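Gram-negative insecticidal protein (Chromobacterium piscinae, PDB 6FBM) is an insecticidal toxin of the MACPF and beta-tripod families that, like many MACPF proteins, probably acts by forming pores in membranes. Local coordinates at residues N12-T17 with V129-S134; L105-T110 with R235-G240; L181-A186 with M204-L209. One frame throughout, in Å; residues are numbered along the deposited sequence.

Contact 1 (N12-T17 with V129-S134); sequences NLPGVT and VLWYIS
Gly15 and Ile133 mark the closest backbone approach, CA to CA 7.4 Å, where the type II turn from Leu13 to Val16, closed by the hydrogen bond from Val16 N to Leu13 O, sits against strand 120-134. From the strand, Trp131 carries CG in the crowded position between the backbone N and the carbonyl carbon (chi1 50°). Its indole NE1 gives a hydrogen bond to Pro14 O at 3.0 Å, with the acceptor in the ring plane and NE1 nearly in line with the Pro14 C=O bond. The rest of the indole is greasy: Leu13 CD1 rests 3.6 Å from Trp131 CZ2, while Pro14 crosses the ring system at about a right angle with CD 3.7 Å from Trp131 CZ2. Strand 120-134 belongs to the central antiparallel sheet of the MACPF fold, and a classic beta bulge interrupts it here, with Leu130 and Trp131 both facing Val177. Past the bulge, Ile133 meets Leu13 tip to tip, Ile133 CD1 4.0 Å from Leu13 CD2. Gly15 has no CB, and one here would collide with Ile133 CD1, which lies 3.5 Å from Gly15 C; its positive phi of 103° also suits a glycine. From strand 55-60, Tyr57 packs on Leu13 and Pro14.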
ATOM      1  N   ASN A  12     -16.017 -15.636   1.988  1.00 13.78           N
ATOM      2  CA  ASN A  12     -15.678 -14.273   1.597  1.00 12.89           C
ATOM      3  C   ASN A  12     -16.473 -13.770   0.374  1.00 12.08           C
ATOM      4  O   ASN A  12     -16.160 -12.705  -0.150  1.00 12.00           O
ATOM      5  CB  ASN A  12     -14.163 -14.193   1.297  1.00 12.82           C
ATOM      6  CG  ASN A  12     -13.794 -14.956   0.040  1.00 13.26           C
ATOM      7  OD1 ASN A  12     -14.494 -15.874  -0.352  1.00 12.88           O
ATOM      8  ND2 ASN A  12     -12.699 -14.626  -0.533  1.00 13.94           N
ATOM      9  N   LEU A  13     -17.474 -14.520  -0.090  1.00 10.64           N
ATOM     10  CA  LEU A  13     -18.249 -14.099  -1.250  1.00  9.81           C
ATOM     11  C   LEU A  13     -19.112 -12.935  -0.800  1.00  9.81           C
ATOM     12  O   LEU A  13     -19.870 -13.074   0.132  1.00  9.24           O
ATOM     13  CB  LEU A  13     -19.174 -15.203  -1.745  1.00  9.45           C
ATOM     14  CG  LEU A  13     -20.047 -14.858  -2.969  1.00  9.29           C
ATOM     15  CD1 LEU A  13     -19.229 -14.840  -4.277  1.00  9.13           C
ATOM     16  CD2 LEU A  13     -21.226 -15.831  -3.017  1.00  9.09           C
ATOM     17  N   PRO A  14     -18.966 -11.769  -1.458  1.00 10.14           N
ATOM     18  CA  PRO A  14     -19.811 -10.652  -1.077  1.00 10.22           C
ATOM     19  C   PRO A  14     -21.310 -10.979  -1.202  1.00 10.54           C
ATOM     20  O   PRO A  14     -21.751 -11.664  -2.143  1.00 10.70           O
ATOM     21  CB  PRO A  14     -19.398  -9.568  -2.070  1.00 10.28           C
ATOM     22  CG  PRO A  14     -17.993  -9.859  -2.404  1.00 10.05           C
ATOM     23  CD  PRO A  14     -17.914 -11.366  -2.434  1.00 10.02           C
ATOM     24  N   GLY A  15     -22.060 -10.528  -0.201  1.00 10.79           N
ATOM     25  CA  GLY A  15     -23.472 -10.830  -0.082  1.00 10.77           C
ATOM     26  C   GLY A  15     -23.784 -11.889   0.953  1.00 10.95           C
ATOM     27  O   GLY A  15     -24.880 -11.881   1.532  1.00 10.38           O
ATOM     28  N   VAL A  16     -22.842 -12.793   1.212  1.00 11.37           N
ATOM     29  CA  VAL A  16     -23.126 -13.917   2.074  1.00 12.18           C
ATOM     30  C   VAL A  16     -23.643 -13.497   3.438  1.00 12.95           C
ATOM     31  O   VAL A  16     -24.498 -14.178   3.992  1.00 13.91           O
ATOM     32  CB  VAL A  16     -21.904 -14.839   2.246  1.00 12.66           C
ATOM     33  CG1 VAL A  16     -22.160 -15.887   3.316  1.00 12.95           C
ATOM     34  CG2 VAL A  16     -21.625 -15.598   0.961  1.00 13.11           C
ATOM     35  N   THR A  17     -23.137 -12.390   3.978  1.00 13.68           N
ATOM     36  CA  THR A  17     -23.515 -11.929   5.318  1.00 13.84           C
ATOM     37  C   THR A  17     -24.921 -11.399   5.349  1.00 13.92           C
ATOM     38  O   THR A  17     -25.479 -11.245   6.423  1.00 13.52           O
ATOM     39  CB  THR A  17     -22.614 -10.796   5.837  1.00 13.90           C
ATOM     40  OG1 THR A  17     -22.686  -9.684   4.929  1.00 14.30           O
ATOM     41  CG2 THR A  17     -21.156 -11.267   5.975  1.00 14.20           C
ATOM     42  N   VAL A 129     -26.099  -6.497 -11.523  1.00 16.02           N
ATOM     43  CA  VAL A 129     -26.037  -7.762 -10.810  1.00 16.39           C
ATOM     44  C   VAL A 129     -24.758  -8.475 -11.178  1.00 16.46           C
ATOM     45  O   VAL A 129     -24.429  -8.574 -12.351  1.00 15.37           O
ATOM     46  CB  VAL A 129     -27.213  -8.697 -11.185  1.00 16.89           C
ATOM     47  CG1 VAL A 129     -27.135 -10.021 -10.412  1.00 16.62           C
ATOM     48  CG2 VAL A 129     -28.564  -7.999 -10.956  1.00 17.62           C
ATOM     49  N   LEU A 130     -24.019  -8.931 -10.178  1.00 16.44           N
ATOM     50  CA  LEU A 130     -22.897  -9.824 -10.405  1.00 15.48           C
ATOM     51  C   LEU A 130     -23.358 -11.274 -10.190  1.00 15.20           C
ATOM     52  O   LEU A 130     -23.080 -12.141 -11.011  1.00 15.80           O
ATOM     53  CB  LEU A 130     -21.735  -9.452  -9.475  1.00 15.38           C
ATOM     54  CG  LEU A 130     -21.301  -7.987  -9.579  1.00 16.09           C
ATOM     55  CD1 LEU A 130     -20.318  -7.661  -8.488  1.00 16.39           C
ATOM     56  CD2 LEU A 130     -20.712  -7.631 -10.935  1.00 15.95           C
ATOM     57  N   TRP A 131     -24.038 -11.537  -9.078  1.00 13.70           N
ATOM     58  CA  TRP A 131     -24.599 -12.850  -8.820  1.00 12.55           C
ATOM     59  C   TRP A 131     -25.808 -12.774  -7.925  1.00 11.93           C
ATOM     60  O   TRP A 131     -26.074 -11.733  -7.318  1.00 11.83           O
ATOM     61  CB  TRP A 131     -23.559 -13.784  -8.193  1.00 12.39           C
ATOM     62  CG  TRP A 131     -22.871 -13.203  -7.044  1.00 12.18           C
ATOM     63  CD1 TRP A 131     -23.293 -13.233  -5.767  1.00 12.28           C
ATOM     64  CD2 TRP A 131     -21.613 -12.530  -7.051  1.00 11.96           C
ATOM     65  NE1 TRP A 131     -22.348 -12.626  -4.932  1.00 12.46           N
ATOM     66  CE2 TRP A 131     -21.294 -12.225  -5.713  1.00 12.29           C
ATOM     67  CE3 TRP A 131     -20.685 -12.239  -8.043  1.00 11.73           C
ATOM     68  CZ2 TRP A 131     -20.142 -11.537  -5.363  1.00 12.23           C
ATOM     69  CZ3 TRP A 131     -19.535 -11.577  -7.703  1.00 11.62           C
ATOM     70  CH2 TRP A 131     -19.267 -11.229  -6.376  1.00 12.17           C
ATOM     71  N   TYR A 132     -26.550 -13.879  -7.883  1.00 11.12           N
ATOM     72  CA  TYR A 132     -27.627 -14.075  -6.953  1.00 11.08           C
ATOM     73  C   TYR A 132     -27.139 -15.099  -5.944  1.00 11.13           C
ATOM     74  O   TYR A 132     -26.382 -16.011  -6.282  1.00 10.75           O
ATOM     75  CB  TYR A 132     -28.885 -14.580  -7.665  1.00 11.12           C
ATOM     76  CG  TYR A 132     -29.377 -13.712  -8.816  1.00 10.95           C
ATOM     77  CD1 TYR A 132     -30.238 -12.642  -8.571  1.00 11.38           C
ATOM     78  CD2 TYR A 132     -29.030 -13.974 -10.149  1.00 10.73           C
ATOM     79  CE1 TYR A 132     -30.721 -11.831  -9.601  1.00 11.74           C
ATOM     80  CE2 TYR A 132     -29.498 -13.168 -11.191  1.00 11.24           C
ATOM     81  CZ  TYR A 132     -30.347 -12.088 -10.921  1.00 11.56           C
ATOM     82  OH  TYR A 132     -30.846 -11.246 -11.932  1.00 11.95           O
ATOM     83  N   ILE A 133     -27.538 -14.925  -4.696  1.00 11.23           N
ATOM     84  CA  ILE A 133     -27.348 -15.946  -3.682  1.00 11.68           C
ATOM     85  C   ILE A 133     -28.758 -16.318  -3.267  1.00 13.41           C
ATOM     86  O   ILE A 133     -29.629 -15.439  -3.168  1.00 14.74           O
ATOM     87  CB  ILE A 133     -26.554 -15.479  -2.452  1.00 10.65           C
ATOM     88  CG1 ILE A 133     -25.342 -14.635  -2.876  1.00 10.72           C
ATOM     89  CG2 ILE A 133     -26.143 -16.681  -1.627  1.00 10.07           C
ATOM     90  CD1 ILE A 133     -24.569 -14.026  -1.741  1.00 10.57           C
ATOM     91  N   SER A 134     -28.995 -17.610  -3.070  1.00 14.43           N
ATOM     92  CA  SER A 134     -30.311 -18.077  -2.648  1.00 15.20           C
ATOM     93  C   SER A 134     -30.165 -19.158  -1.603  1.00 14.23           C
ATOM     94  O   SER A 134     -29.183 -19.888  -1.581  1.00 14.52           O
ATOM     95  CB  SER A 134     -31.109 -18.579  -3.840  1.00 16.23           C
ATOM     96  OG  SER A 134     -30.409 -19.625  -4.493  1.00 19.38           O
TER

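Contact 2 (L105-T110 with R235-G240); sequences LSVDFT and RLTATG
Arg235 reaches from strand 232-239 to the C-terminal end of helix 102-108, with its side chain extended from CG to NE and the guanidinium laid against the last carbonyls of the helix. NH1 does the gripping. It bonds to Val107 O at 2.9 Å with an N-H...O angle of 147°, and the donor stands well above the carbonyl plane, 70° out of it, with the oxygen itself tilted modestly from the guanidinium plane. The second bond, from Arg235 NH1 to Ser106 O at 2.9 Å, is weak because it is bent. Both oxygens lie at the edge of the guanidinium, whereas the chain leaving the helix passes over one face, where Phe109 C and Thr110 N sit. Thr110 crosses the arginine at about a right angle and brings CG2 to 3.7 Å from Arg235 NH2; its OG1 is turned to another task, capping helix 111-115 through Asp113 N. Further back, Arg235 CD lies 3.3 Å from Val107 O, so the aliphatic part also rests on the helix end. Two residues further along the strand, Thr237 meets Val107 at about a right angle, with CG1 of Val107 3.7 Å from OG1 of Thr237. The helix lies between strands 64-78 and 120-134, the position of the first transmembrane helical cluster in MACPF relatives and probably its counterpart here; the contact joins this region to the central sheet. Asp108 O accepts a hydrogen bond from Ser184 OG on the neighbouring strand. Asp108 OD1 stays 6.9 Å from Arg235 NH1, hence the carboxylate makes no salt bridge with it; across the two segments NH1 is met by backbone carbonyls, and the helix end would be expected to stabilise the charge.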
ATOM      1  N   LEU A 105     -38.749   6.387   0.649  1.00 19.52           N
ATOM      2  CA  LEU A 105     -39.421   7.623   0.214  1.00 19.38           C
ATOM      3  C   LEU A 105     -38.651   8.888   0.544  1.00 18.30           C
ATOM      4  O   LEU A 105     -38.481   9.739  -0.324  1.00 19.16           O
ATOM      5  CB  LEU A 105     -40.826   7.739   0.801  1.00 19.49           C
ATOM      6  CG  LEU A 105     -41.837   6.731   0.281  1.00 19.77           C
ATOM      7  CD1 LEU A 105     -43.102   6.851   1.110  1.00 20.79           C
ATOM      8  CD2 LEU A 105     -42.146   6.961  -1.180  1.00 19.33           C
ATOM      9  N   SER A 106     -38.203   9.023   1.783  1.00 17.62           N
ATOM     10  CA  SER A 106     -37.455  10.223   2.186  1.00 17.73           C
ATOM     11  C   SER A 106     -36.008  10.180   1.754  1.00 17.46           C
ATOM     12  O   SER A 106     -35.353  11.202   1.718  1.00 17.99           O
ATOM     13  CB  SER A 106     -37.581  10.488   3.683  1.00 17.06           C
ATOM     14  OG  SER A 106     -38.878  10.968   3.929  1.00 16.62           O
ATOM     15  N   VAL A 107     -35.504   8.997   1.448  1.00 18.24           N
ATOM     16  CA  VAL A 107     -34.231   8.860   0.762  1.00 18.98           C
ATOM     17  C   VAL A 107     -34.381   9.413  -0.665  1.00 19.71           C
ATOM     18  O   VAL A 107     -33.551  10.208  -1.098  1.00 19.93           O
ATOM     19  CB  VAL A 107     -33.707   7.397   0.780  1.00 18.12           C
ATOM     20  CG1 VAL A 107     -32.519   7.206  -0.195  1.00 18.29           C
ATOM     21  CG2 VAL A 107     -33.327   7.031   2.209  1.00 18.20           C
ATOM     22  N   ASP A 108     -35.453   9.028  -1.349  1.00 20.39           N
ATOM     23  CA  ASP A 108     -35.655   9.370  -2.762  1.00 21.62           C
ATOM     24  C   ASP A 108     -36.252  10.750  -3.051  1.00 21.91           C
ATOM     25  O   ASP A 108     -35.982  11.318  -4.108  1.00 23.12           O
ATOM     26  CB  ASP A 108     -36.551   8.325  -3.432  1.00 21.64           C
ATOM     27  CG  ASP A 108     -35.898   6.950  -3.512  1.00 21.81           C
ATOM     28  OD1 ASP A 108     -34.638   6.845  -3.507  1.00 22.83           O
ATOM     29  OD2 ASP A 108     -36.662   5.965  -3.567  1.00 21.61           O
ATOM     30  N   PHE A 109     -37.088  11.260  -2.145  1.00 21.90           N
ATOM     31  CA  PHE A 109     -37.868  12.483  -2.370  1.00 21.17           C
ATOM     32  C   PHE A 109     -37.873  13.352  -1.132  1.00 20.26           C
ATOM     33  O   PHE A 109     -37.858  12.843  -0.013  1.00 20.28           O
ATOM     34  CB  PHE A 109     -39.325  12.141  -2.692  1.00 21.07           C
ATOM     35  CG  PHE A 109     -39.489  11.119  -3.774  1.00 20.98           C
ATOM     36  CD1 PHE A 109     -39.116  11.401  -5.072  1.00 20.97           C
ATOM     37  CD2 PHE A 109     -40.025   9.872  -3.487  1.00 21.50           C
ATOM     38  CE1 PHE A 109     -39.284  10.463  -6.073  1.00 21.40           C
ATOM     39  CE2 PHE A 109     -40.187   8.919  -4.471  1.00 21.70           C
ATOM     40  CZ  PHE A 109     -39.809   9.212  -5.772  1.00 21.95           C
ATOM     41  N   THR A 110     -37.936  14.665  -1.320  1.00 20.81           N
ATOM     42  CA  THR A 110     -38.086  15.579  -0.189  1.00 19.94           C
ATOM     43  C   THR A 110     -39.457  15.338   0.419  1.00 19.56           C
ATOM     44  O   THR A 110     -40.383  14.887  -0.236  1.00 18.80           O
ATOM     45  CB  THR A 110     -37.993  17.065  -0.563  1.00 19.77           C
ATOM     46  OG1 THR A 110     -39.039  17.399  -1.492  1.00 20.79           O
ATOM     47  CG2 THR A 110     -36.615  17.424  -1.141  1.00 20.44           C
ATOM     48  N   ARG A 235     -32.441  12.954  -7.194  1.00 20.21           N
ATOM     49  CA  ARG A 235     -31.404  12.350  -6.359  1.00 19.94           C
ATOM     50  C   ARG A 235     -30.854  11.094  -7.014  1.00 19.71           C
ATOM     51  O   ARG A 235     -31.547  10.429  -7.807  1.00 21.61           O
ATOM     52  CB  ARG A 235     -31.969  12.024  -4.981  1.00 19.54           C
ATOM     53  CG  ARG A 235     -32.218  13.261  -4.142  1.00 19.86           C
ATOM     54  CD  ARG A 235     -33.014  12.954  -2.909  1.00 20.13           C
ATOM     55  NE  ARG A 235     -33.185  14.104  -2.024  1.00 21.34           N
ATOM     56  CZ  ARG A 235     -33.770  14.058  -0.816  1.00 20.93           C
ATOM     57  NH1 ARG A 235     -34.290  12.923  -0.352  1.00 20.03           N
ATOM     58  NH2 ARG A 235     -33.877  15.165  -0.078  1.00 21.72           N
ATOM     59  N   LEU A 236     -29.596  10.809  -6.700  1.00 18.64           N
ATOM     60  CA  LEU A 236     -28.932   9.584  -7.111  1.00 18.08           C
ATOM     61  C   LEU A 236     -28.425   8.864  -5.852  1.00 17.80           C
ATOM     62  O   LEU A 236     -27.586   9.399  -5.144  1.00 18.30           O
ATOM     63  CB  LEU A 236     -27.770   9.906  -8.039  1.00 17.42           C
ATOM     64  CG  LEU A 236     -27.094   8.699  -8.676  1.00 17.04           C
ATOM     65  CD1 LEU A 236     -28.059   7.896  -9.522  1.00 16.85           C
ATOM     66  CD2 LEU A 236     -25.948   9.195  -9.540  1.00 17.34           C
ATOM     67  N   THR A 237     -28.960   7.674  -5.572  1.00 17.40           N
ATOM     68  CA  THR A 237     -28.546   6.873  -4.431  1.00 17.22           C
ATOM     69  C   THR A 237     -27.953   5.546  -4.912  1.00 16.70           C
ATOM     70  O   THR A 237     -28.526   4.864  -5.772  1.00 16.86           O
ATOM     71  CB  THR A 237     -29.731   6.602  -3.502  1.00 16.98           C
ATOM     72  OG1 THR A 237     -30.295   7.845  -3.111  1.00 16.38           O
ATOM     73  CG2 THR A 237     -29.294   5.918  -2.221  1.00 17.47           C
ATOM     74  N   ALA A 238     -26.805   5.191  -4.345  1.00 15.26           N
ATOM     75  CA  ALA A 238     -26.092   3.988  -4.734  1.00 14.94           C
ATOM     76  C   ALA A 238     -26.241   2.961  -3.618  1.00 14.90           C
ATOM     77  O   ALA A 238     -26.024   3.279  -2.461  1.00 15.24           O
ATOM     78  CB  ALA A 238     -24.631   4.301  -4.982  1.00 14.30           C
ATOM     79  N   THR A 239     -26.616   1.749  -3.967  1.00 15.37           N
ATOM     80  CA  THR A 239     -26.561   0.644  -3.019  1.00 16.40           C
ATOM     81  C   THR A 239     -25.511  -0.293  -3.555  1.00 17.16           C
ATOM     82  O   THR A 239     -25.697  -0.869  -4.619  1.00 16.65           O
ATOM     83  CB  THR A 239     -27.906  -0.082  -2.899  1.00 15.26           C
ATOM     84  OG1 THR A 239     -28.895   0.868  -2.559  1.00 14.49           O
ATOM     85  CG2 THR A 239     -27.859  -1.098  -1.819  1.00 15.02           C
ATOM     86  N   GLY A 240     -24.410  -0.413  -2.818  1.00 18.19           N
ATOM     87  CA  GLY A 240     -23.265  -1.198  -3.232  1.00 18.69           C
ATOM     88  C   GLY A 240     -22.422  -0.341  -4.148  1.00 18.78           C
ATOM     89  O   GLY A 240     -22.837   0.719  -4.569  1.00 18.56           O
TER

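Contact 3 (L181-A186 with M204-L209); sequences LDYSAA and MSYKAL
Tyr183 of strand 179-187 and Ser205 of helix 198-209 each hold their first side-chain branch anti to the backbone N: chi1 of -176° places Tyr183 CG, with the ring beyond it reaching the helix, and -177° puts Ser205 OG where Tyr183 OH meets it. Tyr183 OH and Ser205 OG share a hydrogen bond of 2.6 Å in which either could be the donor. Ser205 OG has a second partner in Arg229 NE of helix 220-230, so the serine oxygen links the strand to both helices. The body of the Tyr183 ring is packed on the helix as well. Tyr206 CB sits over one face in a CH-pi contact, 4.0 Å from the centroid of the Tyr183 ring, and on the CE1 side Leu209 CD2 approaches to 3.5 Å from Tyr183 CE1. The two tyrosine side chains slide past each other in opposite directions with their planes at 55°, neither stacked nor edge-to-face, and Tyr206 CD1 ends 3.6 Å from Tyr183 CB. Tyr206 continues toward Leu181, whose CD1 lies near the plane of that ring at its edge, 3.5 Å from Tyr206 OH; this hydroxyl is hydrogen-bonded to Glu126 OE2 on the adjacent strand 120-134. Strand and helix axes approach to 9.9 Å. Helices 198-209 and 220-230 fall between strands 179-187 and 232-239, matching the place of the second helical cluster of MACPF proteins; in pore-forming relatives those helices unfurl into membrane-spanning hairpins, and the same may hold here. All five touching residues are buried, yet the hydroxyls of Tyr183 and Tyr206 are both paired, and Arg229 beside Ser205 OG may polarise the Tyr183-Ser205 bond.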
ATOM      1  N   LEU A 181     -27.954   1.756  -8.886  1.00 14.79           N
ATOM      2  CA  LEU A 181     -28.180   3.193  -8.808  1.00 14.35           C
ATOM      3  C   LEU A 181     -29.662   3.468  -8.899  1.00 14.21           C
ATOM      4  O   LEU A 181     -30.347   2.877  -9.726  1.00 13.77           O
ATOM      5  CB  LEU A 181     -27.452   3.909  -9.930  1.00 14.83           C
ATOM      6  CG  LEU A 181     -25.927   3.840  -9.873  1.00 15.16           C
ATOM      7  CD1 LEU A 181     -25.363   4.661 -11.013  1.00 15.41           C
ATOM      8  CD2 LEU A 181     -25.366   4.323  -8.541  1.00 14.55           C
ATOM      9  N   ASP A 182     -30.134   4.364  -8.027  1.00 14.19           N
ATOM     10  CA  ASP A 182     -31.511   4.834  -7.979  1.00 14.31           C
ATOM     11  C   ASP A 182     -31.520   6.287  -8.363  1.00 15.43           C
ATOM     12  O   ASP A 182     -31.044   7.135  -7.612  1.00 17.40           O
ATOM     13  CB  ASP A 182     -32.049   4.737  -6.576  1.00 13.68           C
ATOM     14  CG  ASP A 182     -32.314   3.314  -6.159  1.00 14.20           C
ATOM     15  OD1 ASP A 182     -32.193   2.433  -6.998  1.00 14.60           O
ATOM     16  OD2 ASP A 182     -32.617   3.061  -4.978  1.00 15.55           O
ATOM     17  N   TYR A 183     -32.039   6.584  -9.553  1.00 15.72           N
ATOM     18  CA  TYR A 183     -32.179   7.942 -10.032  1.00 15.11           C
ATOM     19  C   TYR A 183     -33.613   8.274  -9.768  1.00 15.70           C
ATOM     20  O   TYR A 183     -34.506   7.856 -10.510  1.00 16.02           O
ATOM     21  CB  TYR A 183     -31.847   7.957 -11.517  1.00 14.58           C
ATOM     22  CG  TYR A 183     -31.837   9.306 -12.206  1.00 13.68           C
ATOM     23  CD1 TYR A 183     -30.827  10.220 -11.977  1.00 13.34           C
ATOM     24  CD2 TYR A 183     -32.782   9.606 -13.161  1.00 13.58           C
ATOM     25  CE1 TYR A 183     -30.818  11.426 -12.640  1.00 13.77           C
ATOM     26  CE2 TYR A 183     -32.754  10.805 -13.841  1.00 13.68           C
ATOM     27  CZ  TYR A 183     -31.771  11.708 -13.583  1.00 13.60           C
ATOM     28  OH  TYR A 183     -31.758  12.891 -14.263  1.00 13.56           O
ATOM     29  N   SER A 184     -33.852   8.991  -8.682  1.00 16.66           N
ATOM     30  CA  SER A 184     -35.231   9.263  -8.249  1.00 17.60           C
ATOM     31  C   SER A 184     -35.610  10.721  -8.492  1.00 17.73           C
ATOM     32  O   SER A 184     -34.828  11.638  -8.186  1.00 17.94           O
ATOM     33  CB  SER A 184     -35.426   8.874  -6.781  1.00 17.46           C
ATOM     34  OG  SER A 184     -34.714   9.739  -5.932  1.00 17.80           O
ATOM     35  N   ALA A 185     -36.814  10.935  -9.032  1.00 17.78           N
ATOM     36  CA  ALA A 185     -37.220  12.283  -9.432  1.00 17.13           C
ATOM     37  C   ALA A 185     -38.618  12.600  -8.953  1.00 17.17           C
ATOM     38  O   ALA A 185     -39.567  11.804  -9.148  1.00 17.65           O
ATOM     39  CB  ALA A 185     -37.113  12.474 -10.942  1.00 16.85           C
ATOM     40  N   ALA A 186     -38.732  13.762  -8.309  1.00 15.80           N
ATOM     41  CA  ALA A 186     -40.012  14.395  -8.059  1.00 16.22           C
ATOM     42  C   ALA A 186     -40.191  15.455  -9.143  1.00 16.16           C
ATOM     43  O   ALA A 186     -39.544  16.506  -9.092  1.00 14.87           O
ATOM     44  CB  ALA A 186     -40.019  15.038  -6.690  1.00 16.57           C
ATOM     45  N   MET A 204     -33.923   8.517 -20.265  1.00 24.46           N
ATOM     46  CA  MET A 204     -32.912   9.186 -21.090  1.00 22.25           C
ATOM     47  C   MET A 204     -32.037  10.084 -20.262  1.00 19.83           C
ATOM     48  O   MET A 204     -30.832  10.150 -20.493  1.00 18.34           O
ATOM     49  CB  MET A 204     -33.577   9.962 -22.247  1.00 23.95           C
ATOM     50  CG  MET A 204     -34.342   9.069 -23.243  1.00 25.40           C
ATOM     51  SD  MET A 204     -33.422   7.597 -23.789  1.00 28.55           S
ATOM     52  CE  MET A 204     -34.732   6.423 -24.077  1.00 29.34           C
ATOM     53  N   SER A 205     -32.606  10.799 -19.300  1.00 18.62           N
ATOM     54  CA  SER A 205     -31.801  11.679 -18.463  1.00 17.91           C
ATOM     55  C   SER A 205     -30.778  10.845 -17.699  1.00 18.23           C
ATOM     56  O   SER A 205     -29.577  11.170 -17.702  1.00 16.92           O
ATOM     57  CB  SER A 205     -32.666  12.485 -17.518  1.00 17.43           C
ATOM     58  OG  SER A 205     -31.868  13.374 -16.765  1.00 16.89           O
ATOM     59  N   TYR A 206     -31.239   9.749 -17.086  1.00 17.74           N
ATOM     60  CA  TYR A 206     -30.336   8.852 -16.370  1.00 17.72           C
ATOM     61  C   TYR A 206     -29.267   8.324 -17.324  1.00 17.68           C
ATOM     62  O   TYR A 206     -28.089   8.411 -17.032  1.00 18.46           O
ATOM     63  CB  TYR A 206     -31.082   7.676 -15.692  1.00 18.38           C
ATOM     64  CG  TYR A 206     -30.117   6.667 -15.148  1.00 18.47           C
ATOM     65  CD1 TYR A 206     -29.419   6.907 -13.968  1.00 17.99           C
ATOM     66  CD2 TYR A 206     -29.838   5.486 -15.864  1.00 18.80           C
ATOM     67  CE1 TYR A 206     -28.496   5.986 -13.505  1.00 17.93           C
ATOM     68  CE2 TYR A 206     -28.914   4.568 -15.396  1.00 18.46           C
ATOM     69  CZ  TYR A 206     -28.251   4.827 -14.234  1.00 17.90           C
ATOM     70  OH  TYR A 206     -27.342   3.925 -13.796  1.00 19.53           O
ATOM     71  N   LYS A 207     -29.679   7.793 -18.464  1.00 16.59           N
ATOM     72  CA  LYS A 207     -28.727   7.198 -19.422  1.00 16.10           C
ATOM     73  C   LYS A 207     -27.707   8.167 -19.987  1.00 15.62           C
ATOM     74  O   LYS A 207     -26.593   7.768 -20.252  1.00 16.14           O
ATOM     75  CB  LYS A 207     -29.450   6.474 -20.554  1.00 15.90           C
ATOM     76  CG  LYS A 207     -30.019   5.166 -20.082  1.00 16.33           C
ATOM     77  CD  LYS A 207     -30.727   4.421 -21.203  1.00 17.42           C
ATOM     78  CE  LYS A 207     -31.172   3.046 -20.708  1.00 17.96           C
ATOM     79  NZ  LYS A 207     -32.169   2.477 -21.657  1.00 19.08           N
ATOM     80  N   ALA A 208     -28.082   9.420 -20.175  1.00 16.46           N
ATOM     81  CA  ALA A 208     -27.135  10.448 -20.622  1.00 17.66           C
ATOM     82  C   ALA A 208     -26.157  10.790 -19.520  1.00 17.95           C
ATOM     83  O   ALA A 208     -24.973  11.051 -19.770  1.00 16.92           O
ATOM     84  CB  ALA A 208     -27.864  11.706 -21.063  1.00 17.60           C
ATOM     85  N   LEU A 209     -26.656  10.776 -18.295  1.00 18.37           N
ATOM     86  CA  LEU A 209     -25.864  11.112 -17.129  1.00 17.68           C
ATOM     87  C   LEU A 209     -24.705  10.158 -16.933  1.00 18.24           C
ATOM     88  O   LEU A 209     -23.581  10.576 -16.702  1.00 19.59           O
ATOM     89  CB  LEU A 209     -26.774  11.084 -15.907  1.00 16.95           C
ATOM     90  CG  LEU A 209     -26.353  11.755 -14.669  1.00 16.35           C
ATOM     91  CD1 LEU A 209     -25.967  13.208 -14.882  1.00 16.28           C
ATOM     92  CD2 LEU A 209     -27.548  11.702 -13.721  1.00 16.59           C
TER

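How the contacts relate
Contacts 2 and 3 sit side by side, centres 11 Å apart, on neighbouring strands 232-239 and 179-187 of the central sheet, and they touch directly, among others through a probable hydrogen bond between Thr237 O and Asp182 N. Each brings a different helical region to that sheet. Contact 1 reaches the same sheet through strand 120-134, but it lies about 23 Å from contact 2 and 26 Å from contact 3, centre to centre, and joins an N-terminal loop instead of a helix. Contacts 1 and 3 are buried and largely apolar around aromatic rings, with one hydrogen bond apiece between their segments; contact 2 is only partly buried and relies on a charged arginine meeting backbone carbonyls.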